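Long-range contacts in salicylate 5-hydroxylase, large oxygenase component (Ralstonia sp., PDB 7C8Z), which uses its Rieske [2Fe-2S] cluster and iron centre to catalyse the 5-hydroxylation of salicylate to gentisate, as the oxygenase component of a multicomponent NADH-dependent system: residues L220-Q225 with V355-G360; N337-R342 with F359-D364; K84-G89 with T341-P346. All blocks are in the same frame, centred on the assembly; numbering follows the deposited sequence.

Contact 1: L220-Q225 with V355-G360; sequences LGYRRQ and VWTHFG
The indole of Trp-356 meets Gln-225 at its edge: NE1 donates to OE1 at 2.8 Å, with an N-H...O angle of 143°. The acceptor uses an in-plane lone pair, and the amide and indole planes are nearly coplanar, so the two flat groups meet edge on rather than stacked. Gln-225 gets there by placing CG between its backbone N and carbonyl carbon (chi1 52°) and then running extended. The guanidinium of Arg-224 instead presents a face, over whose centre Val-355 CG1 sits; its charge is matched by acidic side chains of two other chains. Arg-223 and His-358 meet at a slant, their planes 65° apart, with NH1 3.6 Å from NE2 and not hydrogen-bonded to it; NH1 donates to Ala-376 O, and NH2 to a backbone group of a chain of another protein. These two residues share their sheet face with Trp-356. On the other face, Tyr-222 lies side by side with Thr-357, CE1 touching CG2 at 3.5 Å.

Backbone bonds define the pairing. Arg-223 and Trp-356 form an antiparallel hydrogen-bonded pair, N to O 2.9 Å from Arg-223 to Trp-356 and 2.8 Å in return. Farther along, His-358 O takes two donors, Leu-220 N at 2.8 Å and Gly-221 N at 3.1 Å. Two residues facing one make a classic beta bulge, and Gly-221 takes backbone angles at which a side chain would collide with the carbonyl oxygen of Leu-220. Within the chain the bulged pair lies at the edge of the sheet of the catalytic domain, which has the helix-grip fold of ring-hydroxylating oxygenase alpha subunits; Arg-224 and Gln-225 pair in parallel with a strand of another protein's chain, carrying the sheet across the interface.

Contact 2: N337-R342 with F359-D364; sequences NSVSTR and FGFEDD
Phe-359 and Val-339 supply most of the buried surface, and their side chains cross at about a right angle. Val-339 CG2 reaches the far end of the ring, 3.4 Å from Phe-359 CZ, and meets that residue alone, while Val-339 CG1 touches Phe-359 as well and extends to Phe-361, 4.4 Å from its CZ. The Phe-359 ring is turned back over the neighbouring strand because CG stands between the backbone N and the carbonyl carbon (chi1 59°). In that position one face receives Val-339 O, 3.6 Å above the plane and offset toward the rim, and Thr-341 N lies at the edge. Phe-359 CE1 also reaches Ser-340 CA at 3.6 Å.

The same Val-339 O is held by Phe-359 N at 3.1 Å, with an N-H...O angle of 176°. It is the one hydrogen bond between the segments. The N-to-C directions of the short strands make 128°, well short of antiparallel, and their axes come no closer than 6.3 Å. Beyond it the chain turns away: Phe-361 to Asp-364 form a type I beta turn in which Asp-364 OD2 accepts Phe-361 N at 2.8 Å, from above the carboxylate plane. Asp-364 OD2 also forms a salt bridge with Arg-372 of helix 366-375. Leu-217 packs on both phenylalanines. Together these features mark the splayed open end of the beta hairpin formed by strands 338-346 and 352-361 in the catalytic-domain sheet.

Contact 3: K84-G89 with T341-P346; sequences KRTVIG and TRHIQP
His-343 points its ring edge at the Rieske-domain strand, with CE1 3.3 Å from Thr-86 OG1 and 3.4 Å from Val-87 O. Its CG is anti to the backbone N (chi1 -172°), which carries the ring out from its own strand. The threonine hydroxyl lies in the ring plane but approaches a carbon, and no direct hydrogen bond links the two segments. A water at the same edge makes the polar link instead: it is 3.0 Å from His-343 ND1 and accepts from Lys-84 NZ at 3.3 Å. Lys-84 reaches it through a fully extended chain, and NZ has a second partner in Glu-76.

Gln-345 is laid across Val-87 at a slant. Val-87 CG1 contacts the aliphatic part, 3.6 Å from Gln-345 CB and 3.7 Å from Gln-345 CG, and the glutamine CG also covers one face of the His-343 ring, over its centre. At the end of both segments Pro-346 CD rests 3.2 Å from Gly-89 O.

The short strand axes cross at 67° and come no closer than 7.3 Å, consistent with two sheets meeting through side chains and carbonyl oxygens, with no backbone pairing. Strand 82-88 runs between 91-97 and 122-124, and strand 338-346 between 352-361 and 330-335. Tyr-70 of strand 69-73 meets the His-343 ring edge-to-face, and Tyr-55, Leu-59 and Phe-63 of helix 52-63 pack on Pro-346.

Contacts 1 and 2 share Phe-359 and Gly-360 of strand 352-361, which the sheet order places between 217-227 and 338-346. Their centres are 10 Å apart. Contact 3 uses strand 338-346 again, sharing Thr-341 and Arg-342 with contact 2, and carries the connection into the Rieske domain, its centre 12 Å from that of contact 1 and 19 Å from that of contact 2. Val-355 O and His-343 N, 2.9 Å apart, probably hydrogen-bond and tie contact 1 to contact 3. Contact 1 comes near the active site: the Trp-356 side chain is about 8 Å from the bound iron and about 6 Å from the side chain of its ligand Asp-389, whereas the side chain of Ser-340 in contact 2 is about 12 Å from the metal.

Contact 1: L220-Q225 with V355-G360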
loop_
_atom_site.group_PDB
_atom_site.type_symbol
_atom_site.label_atom_id
_atom_site.label_comp_id
_atom_site.label_asym_id
_atom_site.label_seq_id
_atom_site.Cartn_x
_atom_site.Cartn_y
_atom_site.Cartn_z
ATOM N N LEU A 220 23.216 -17.684 -14.318
ATOM C CA LEU A 220 23.834 -16.377 -14.158
ATOM C C LEU A 220 23.098 -15.523 -13.132
ATOM O O LEU A 220 23.742 -14.812 -12.351
ATOM C CB LEU A 220 23.890 -15.640 -15.500
ATOM C CG LEU A 220 24.708 -16.284 -16.625
ATOM C CD1 LEU A 220 24.715 -15.400 -17.863
ATOM C CD2 LEU A 220 26.128 -16.587 -16.168
ATOM N N GLY A 221 21.774 -15.585 -13.094
ATOM C CA GLY A 221 21.076 -14.875 -12.038
ATOM C C GLY A 221 19.609 -14.643 -12.332
ATOM O O GLY A 221 19.060 -15.108 -13.333
ATOM N N TYR A 222 18.974 -13.921 -11.406
ATOM C CA TYR A 222 17.545 -13.644 -11.455
ATOM C C TYR A 222 17.264 -12.150 -11.487
ATOM O O TYR A 222 17.938 -11.361 -10.816
ATOM C CB TYR A 222 16.814 -14.243 -10.257
ATOM C CG TYR A 222 17.025 -15.718 -10.115
ATOM C CD1 TYR A 222 16.259 -16.618 -10.836
ATOM C CD2 TYR A 222 18.000 -16.213 -9.269
ATOM C CE1 TYR A 222 16.456 -17.972 -10.706
ATOM C CE2 TYR A 222 18.204 -17.564 -9.136
ATOM C CZ TYR A 222 17.432 -18.438 -9.855
ATOM O OH TYR A 222 17.639 -19.781 -9.717
ATOM N N ARG A 223 16.242 -11.784 -12.255
ATOM C CA ARG A 223 15.637 -10.465 -12.210
ATOM C C ARG A 223 14.134 -10.639 -12.049
ATOM O O ARG A 223 13.565 -11.633 -12.498
ATOM C CB ARG A 223 15.959 -9.665 -13.469
ATOM C CG ARG A 223 17.440 -9.353 -13.625
ATOM C CD ARG A 223 17.808 -9.146 -15.078
ATOM N NE ARG A 223 19.117 -8.528 -15.240
ATOM C CZ ARG A 223 19.589 -8.094 -16.404
ATOM N NH1 ARG A 223 18.855 -8.212 -17.503
ATOM N NH2 ARG A 223 20.790 -7.537 -16.474
ATOM N N ARG A 224 13.488 -9.691 -11.380
ATOM C CA ARG A 224 12.077 -9.858 -11.061
ATOM C C ARG A 224 11.346 -8.538 -11.229
ATOM O O ARG A 224 11.855 -7.482 -10.841
ATOM C CB ARG A 224 11.874 -10.378 -9.627
ATOM C CG ARG A 224 12.751 -11.567 -9.242
ATOM C CD ARG A 224 12.557 -11.971 -7.787
ATOM N NE ARG A 224 11.867 -13.251 -7.704
ATOM C CZ ARG A 224 12.486 -14.419 -7.586
ATOM N NH1 ARG A 224 13.809 -14.466 -7.526
ATOM N NH2 ARG A 224 11.782 -15.538 -7.535
ATOM N N GLN A 225 10.141 -8.605 -11.789
ATOM C CA GLN A 225 9.344 -7.396 -11.940
ATOM C C GLN A 225 7.865 -7.710 -11.786
ATOM O O GLN A 225 7.380 -8.730 -12.277
ATOM C CB GLN A 225 9.602 -6.735 -13.295
ATOM C CG GLN A 225 9.447 -7.664 -14.479
ATOM C CD GLN A 225 9.704 -6.957 -15.796
ATOM O OE1 GLN A 225 10.288 -7.526 -16.721
ATOM N NE2 GLN A 225 9.271 -5.702 -15.885
ATOM N N VAL A 355 9.551 -13.299 -13.807
ATOM C CA VAL A 355 10.843 -13.700 -13.267
ATOM C C VAL A 355 11.753 -14.105 -14.416
ATOM O O VAL A 355 11.481 -15.084 -15.118
ATOM C CB VAL A 355 10.697 -14.843 -12.257
ATOM C CG1 VAL A 355 12.062 -15.232 -11.705
ATOM C CG2 VAL A 355 9.748 -14.426 -11.145
ATOM N N TRP A 356 12.832 -13.355 -14.603
ATOM C CA TRP A 356 13.844 -13.660 -15.601
ATOM C C TRP A 356 14.929 -14.493 -14.935
ATOM O O TRP A 356 15.552 -14.044 -13.966
ATOM C CB TRP A 356 14.459 -12.385 -16.179
ATOM C CG TRP A 356 13.495 -11.338 -16.681
ATOM C CD1 TRP A 356 12.498 -10.723 -15.976
ATOM C CD2 TRP A 356 13.477 -10.756 -17.990
ATOM N NE1 TRP A 356 11.851 -9.806 -16.771
ATOM C CE2 TRP A 356 12.432 -9.809 -18.013
ATOM C CE3 TRP A 356 14.237 -10.950 -19.148
ATOM C CZ2 TRP A 356 12.126 -9.063 -19.150
ATOM C CZ3 TRP A 356 13.934 -10.205 -20.273
ATOM C CH2 TRP A 356 12.887 -9.275 -20.266
ATOM N N THR A 357 15.141 -15.704 -15.440
ATOM C CA THR A 357 16.282 -16.541 -15.077
ATOM C C THR A 357 17.247 -16.485 -16.254
ATOM O O THR A 357 16.995 -17.086 -17.306
ATOM C CB THR A 357 15.850 -17.974 -14.784
ATOM O OG1 THR A 357 14.685 -17.967 -13.950
ATOM C CG2 THR A 357 16.968 -18.735 -14.087
ATOM N N HIS A 358 18.329 -15.725 -16.092
ATOM C CA HIS A 358 19.365 -15.628 -17.111
ATOM C C HIS A 358 20.396 -16.719 -16.872
ATOM O O HIS A 358 20.901 -16.860 -15.745
ATOM C CB HIS A 358 20.042 -14.258 -17.074
ATOM C CG HIS A 358 19.177 -13.140 -17.557
ATOM N ND1 HIS A 358 19.393 -12.500 -18.760
ATOM C CD2 HIS A 358 18.099 -12.540 -16.999
ATOM C CE1 HIS A 358 18.482 -11.556 -18.922
ATOM N NE2 HIS A 358 17.685 -11.558 -17.867
ATOM N N PHE A 359 20.735 -17.462 -17.932
ATOM C CA PHE A 359 21.666 -18.571 -17.768
ATOM C C PHE A 359 22.630 -18.639 -18.943
ATOM O O PHE A 359 22.393 -18.067 -20.008
ATOM C CB PHE A 359 20.933 -19.915 -17.618
ATOM C CG PHE A 359 20.056 -20.271 -18.790
ATOM C CD1 PHE A 359 18.768 -19.766 -18.891
ATOM C CD2 PHE A 359 20.512 -21.127 -19.781
ATOM C CE1 PHE A 359 17.959 -20.100 -19.959
ATOM C CE2 PHE A 359 19.708 -21.464 -20.853
ATOM C CZ PHE A 359 18.430 -20.952 -20.939
ATOM N N GLY A 360 23.737 -19.341 -18.716
ATOM C CA GLY A 360 24.699 -19.667 -19.748
ATOM C C GLY A 360 24.932 -21.162 -19.781
ATOM O O GLY A 360 24.184 -21.916 -19.150
#

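Contact 2: N337-R342 with F359-D364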
loop_
_atom_site.group_PDB
_atom_site.type_symbol
_atom_site.label_atom_id
_atom_site.label_comp_id
_atom_site.label_asym_id
_atom_site.label_seq_id
_atom_site.Cartn_x
_atom_site.Cartn_y
_atom_site.Cartn_z
ATOM N N ASN A 337 23.303 -13.005 -27.781
ATOM C CA ASN A 337 24.093 -13.830 -26.877
ATOM C C ASN A 337 23.498 -13.924 -25.475
ATOM O O ASN A 337 24.125 -14.502 -24.583
ATOM C CB ASN A 337 25.527 -13.322 -26.805
ATOM C CG ASN A 337 26.298 -13.554 -28.088
ATOM O OD1 ASN A 337 26.887 -12.628 -28.658
ATOM N ND2 ASN A 337 26.272 -14.788 -28.568
ATOM N N SER A 338 22.307 -13.376 -25.263
ATOM C CA SER A 338 21.590 -13.492 -24.004
ATOM C C SER A 338 20.497 -14.549 -24.124
ATOM O O SER A 338 19.655 -14.498 -25.034
ATOM C CB SER A 338 20.979 -12.150 -23.603
ATOM O OG SER A 338 20.579 -12.164 -22.243
ATOM N N VAL A 339 20.486 -15.478 -23.174
ATOM C CA VAL A 339 19.537 -16.579 -23.174
ATOM C C VAL A 339 18.947 -16.703 -21.773
ATOM O O VAL A 339 19.677 -16.755 -20.766
ATOM C CB VAL A 339 20.166 -17.903 -23.659
ATOM C CG1 VAL A 339 21.372 -18.290 -22.835
ATOM C CG2 VAL A 339 19.128 -19.015 -23.670
ATOM N N SER A 340 17.618 -16.711 -21.713
ATOM C CA SER A 340 16.923 -16.642 -20.439
ATOM C C SER A 340 15.570 -17.317 -20.571
ATOM O O SER A 340 15.051 -17.511 -21.671
ATOM C CB SER A 340 16.745 -15.193 -19.971
ATOM O OG SER A 340 15.721 -14.549 -20.708
ATOM N N THR A 341 15.012 -17.701 -19.432
ATOM C CA THR A 341 13.593 -18.009 -19.364
ATOM C C THR A 341 12.899 -16.896 -18.596
ATOM O O THR A 341 13.498 -16.248 -17.737
ATOM C CB THR A 341 13.307 -19.376 -18.719
ATOM O OG1 THR A 341 13.823 -19.407 -17.387
ATOM C CG2 THR A 341 13.935 -20.503 -19.528
ATOM N N ARG A 342 11.655 -16.630 -18.973
ATOM C CA ARG A 342 10.845 -15.565 -18.393
ATOM C C ARG A 342 9.536 -16.190 -17.938
ATOM O O ARG A 342 8.718 -16.611 -18.767
ATOM C CB ARG A 342 10.602 -14.451 -19.400
ATOM C CG ARG A 342 11.854 -14.001 -20.115
ATOM C CD ARG A 342 11.496 -13.122 -21.287
ATOM N NE ARG A 342 12.677 -12.644 -21.989
ATOM C CZ ARG A 342 12.636 -11.756 -22.971
ATOM N NH1 ARG A 342 11.468 -11.259 -23.362
ATOM N NH2 ARG A 342 13.760 -11.363 -23.561
ATOM N N PHE A 359 20.735 -17.462 -17.932
ATOM C CA PHE A 359 21.666 -18.571 -17.768
ATOM C C PHE A 359 22.630 -18.639 -18.943
ATOM O O PHE A 359 22.393 -18.067 -20.008
ATOM C CB PHE A 359 20.933 -19.915 -17.618
ATOM C CG PHE A 359 20.056 -20.271 -18.790
ATOM C CD1 PHE A 359 18.768 -19.766 -18.891
ATOM C CD2 PHE A 359 20.512 -21.127 -19.781
ATOM C CE1 PHE A 359 17.959 -20.100 -19.959
ATOM C CE2 PHE A 359 19.708 -21.464 -20.853
ATOM C CZ PHE A 359 18.430 -20.952 -20.939
ATOM N N GLY A 360 23.737 -19.341 -18.716
ATOM C CA GLY A 360 24.699 -19.667 -19.748
ATOM C C GLY A 360 24.932 -21.162 -19.781
ATOM O O GLY A 360 24.184 -21.916 -19.150
ATOM N N PHE A 361 25.949 -21.611 -20.508
ATOM C CA PHE A 361 26.251 -23.028 -20.633
ATOM C C PHE A 361 27.560 -23.348 -19.925
ATOM O O PHE A 361 28.407 -22.474 -19.713
ATOM C CB PHE A 361 26.329 -23.443 -22.106
ATOM C CG PHE A 361 25.156 -22.984 -22.919
ATOM C CD1 PHE A 361 23.973 -23.704 -22.920
ATOM C CD2 PHE A 361 25.231 -21.823 -23.670
ATOM C CE1 PHE A 361 22.891 -23.283 -23.655
ATOM C CE2 PHE A 361 24.150 -21.396 -24.412
ATOM C CZ PHE A 361 22.978 -22.127 -24.404
ATOM N N GLU A 362 27.711 -24.621 -19.552
ATOM C CA GLU A 362 28.895 -25.032 -18.803
ATOM C C GLU A 362 30.177 -24.832 -19.604
ATOM O O GLU A 362 31.219 -24.511 -19.023
ATOM C CB GLU A 362 28.756 -26.488 -18.347
ATOM C CG GLU A 362 29.405 -26.776 -16.989
ATOM C CD GLU A 362 28.536 -26.352 -15.809
ATOM O OE1 GLU A 362 28.772 -25.255 -15.254
ATOM O OE2 GLU A 362 27.621 -27.117 -15.432
ATOM N N ASP A 363 30.134 -25.037 -20.924
ATOM C CA ASP A 363 31.334 -24.878 -21.742
ATOM C C ASP A 363 31.722 -23.424 -21.958
ATOM O O ASP A 363 32.669 -23.158 -22.711
ATOM C CB ASP A 363 31.167 -25.574 -23.094
ATOM C CG ASP A 363 29.878 -25.202 -23.801
ATOM O OD1 ASP A 363 29.611 -23.994 -23.977
ATOM O OD2 ASP A 363 29.141 -26.130 -24.200
ATOM N N ASP A 364 31.020 -22.483 -21.335
ATOM C CA ASP A 364 31.339 -21.080 -21.522
ATOM C C ASP A 364 32.575 -20.732 -20.728
ATOM O O ASP A 364 32.658 -20.990 -19.522
ATOM C CB ASP A 364 30.193 -20.169 -21.093
ATOM C CG ASP A 364 29.083 -20.127 -22.111
ATOM O OD1 ASP A 364 29.384 -20.149 -23.323
ATOM O OD2 ASP A 364 27.911 -20.084 -21.697
#

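Contact 3: K84-G89 with T341-P346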
loop_
_atom_site.group_PDB
_atom_site.type_symbol
_atom_site.label_atom_id
_atom_site.label_comp_id
_atom_site.label_asym_id
_atom_site.label_seq_id
_atom_site.Cartn_x
_atom_site.Cartn_y
_atom_site.Cartn_z
ATOM N N LYS A 84 13.849 -25.562 -4.883
ATOM C CA LYS A 84 13.488 -24.206 -5.272
ATOM C C LYS A 84 11.973 -24.078 -5.172
ATOM O O LYS A 84 11.242 -24.893 -5.747
ATOM C CB LYS A 84 13.967 -23.886 -6.692
ATOM C CG LYS A 84 13.670 -22.467 -7.137
ATOM C CD LYS A 84 13.642 -22.350 -8.658
ATOM C CE LYS A 84 12.805 -21.157 -9.102
ATOM N NZ LYS A 84 13.102 -20.727 -10.495
ATOM N N ARG A 85 11.503 -23.094 -4.408
ATOM C CA ARG A 85 10.076 -22.811 -4.350
ATOM C C ARG A 85 9.683 -21.922 -5.524
ATOM O O ARG A 85 10.378 -20.953 -5.847
ATOM C CB ARG A 85 9.710 -22.146 -3.020
ATOM C CG ARG A 85 8.250 -21.685 -2.921
ATOM C CD ARG A 85 7.875 -21.217 -1.518
ATOM N NE ARG A 85 8.666 -20.065 -1.082
ATOM C CZ ARG A 85 8.362 -18.789 -1.325
ATOM N NH1 ARG A 85 7.272 -18.468 -2.011
ATOM N NH2 ARG A 85 9.158 -17.827 -0.880
ATOM N N THR A 86 8.558 -22.240 -6.153
ATOM C CA THR A 86 8.066 -21.474 -7.293
ATOM C C THR A 86 6.542 -21.549 -7.279
ATOM O O THR A 86 5.940 -21.948 -6.276
ATOM C CB THR A 86 8.688 -21.998 -8.602
ATOM O OG1 THR A 86 8.316 -21.146 -9.695
ATOM C CG2 THR A 86 8.222 -23.420 -8.886
ATOM N N VAL A 87 5.910 -21.183 -8.394
ATOM C CA VAL A 87 4.459 -21.085 -8.446
ATOM C C VAL A 87 3.945 -21.599 -9.785
ATOM O O VAL A 87 4.654 -21.586 -10.797
ATOM C CB VAL A 87 3.985 -19.635 -8.198
ATOM C CG1 VAL A 87 4.073 -18.821 -9.478
ATOM C CG2 VAL A 87 2.570 -19.621 -7.641
ATOM N N ILE A 88 2.701 -22.076 -9.774
ATOM C CA ILE A 88 1.964 -22.424 -10.983
ATOM C C ILE A 88 0.594 -21.774 -10.877
ATOM O O ILE A 88 -0.188 -22.108 -9.977
ATOM C CB ILE A 88 1.833 -23.944 -11.177
ATOM C CG1 ILE A 88 3.199 -24.554 -11.500
ATOM C CG2 ILE A 88 0.841 -24.242 -12.293
ATOM C CD1 ILE A 88 3.172 -26.053 -11.684
ATOM N N GLY A 89 0.306 -20.846 -11.784
ATOM C CA GLY A 89 -0.863 -20.010 -11.633
ATOM C C GLY A 89 -0.721 -19.170 -10.384
ATOM O O GLY A 89 0.109 -18.260 -10.332
ATOM N N THR A 341 15.012 -17.701 -19.432
ATOM C CA THR A 341 13.593 -18.009 -19.364
ATOM C C THR A 341 12.899 -16.896 -18.596
ATOM O O THR A 341 13.498 -16.248 -17.737
ATOM C CB THR A 341 13.307 -19.376 -18.719
ATOM O OG1 THR A 341 13.823 -19.407 -17.387
ATOM C CG2 THR A 341 13.935 -20.503 -19.528
ATOM N N ARG A 342 11.655 -16.630 -18.973
ATOM C CA ARG A 342 10.845 -15.565 -18.393
ATOM C C ARG A 342 9.536 -16.190 -17.938
ATOM O O ARG A 342 8.718 -16.611 -18.767
ATOM C CB ARG A 342 10.602 -14.451 -19.400
ATOM C CG ARG A 342 11.854 -14.001 -20.115
ATOM C CD ARG A 342 11.496 -13.122 -21.287
ATOM N NE ARG A 342 12.677 -12.644 -21.989
ATOM C CZ ARG A 342 12.636 -11.756 -22.971
ATOM N NH1 ARG A 342 11.468 -11.259 -23.362
ATOM N NH2 ARG A 342 13.760 -11.363 -23.561
ATOM N N HIS A 343 9.354 -16.263 -16.626
ATOM C CA HIS A 343 8.269 -16.996 -15.997
ATOM C C HIS A 343 7.148 -16.028 -15.639
ATOM O O HIS A 343 7.393 -15.014 -14.971
ATOM C CB HIS A 343 8.800 -17.709 -14.750
ATOM C CG HIS A 343 7.827 -18.650 -14.110
ATOM N ND1 HIS A 343 8.103 -19.302 -12.928
ATOM C CD2 HIS A 343 6.591 -19.057 -14.485
ATOM C CE1 HIS A 343 7.076 -20.065 -12.598
ATOM N NE2 HIS A 343 6.146 -19.934 -13.526
ATOM N N ILE A 344 5.932 -16.330 -16.123
ATOM C CA ILE A 344 4.730 -15.557 -15.818
ATOM C C ILE A 344 4.055 -16.157 -14.594
ATOM O O ILE A 344 3.771 -17.359 -14.556
ATOM C CB ILE A 344 3.760 -15.543 -17.010
ATOM C CG1 ILE A 344 4.377 -14.839 -18.213
ATOM C CG2 ILE A 344 2.452 -14.854 -16.627
ATOM C CD1 ILE A 344 3.477 -14.856 -19.405
ATOM N N GLN A 345 3.759 -15.312 -13.607
ATOM C CA GLN A 345 3.154 -15.732 -12.345
ATOM C C GLN A 345 1.972 -14.811 -12.081
ATOM O O GLN A 345 2.135 -13.714 -11.530
ATOM C CB GLN A 345 4.176 -15.683 -11.214
ATOM C CG GLN A 345 5.540 -16.238 -11.613
ATOM C CD GLN A 345 6.556 -16.181 -10.493
ATOM O OE1 GLN A 345 6.399 -15.424 -9.540
ATOM N NE2 GLN A 345 7.599 -16.993 -10.596
ATOM N N PRO A 346 0.767 -15.217 -12.471
ATOM C CA PRO A 346 -0.369 -14.293 -12.415
ATOM C C PRO A 346 -0.827 -14.017 -10.988
ATOM O O PRO A 346 -0.656 -14.833 -10.080
ATOM C CB PRO A 346 -1.454 -15.022 -13.217
ATOM C CG PRO A 346 -1.101 -16.479 -13.077
ATOM C CD PRO A 346 0.398 -16.539 -13.008
HETATM O O HOH W 1 10.772 -18.814 -11.751
#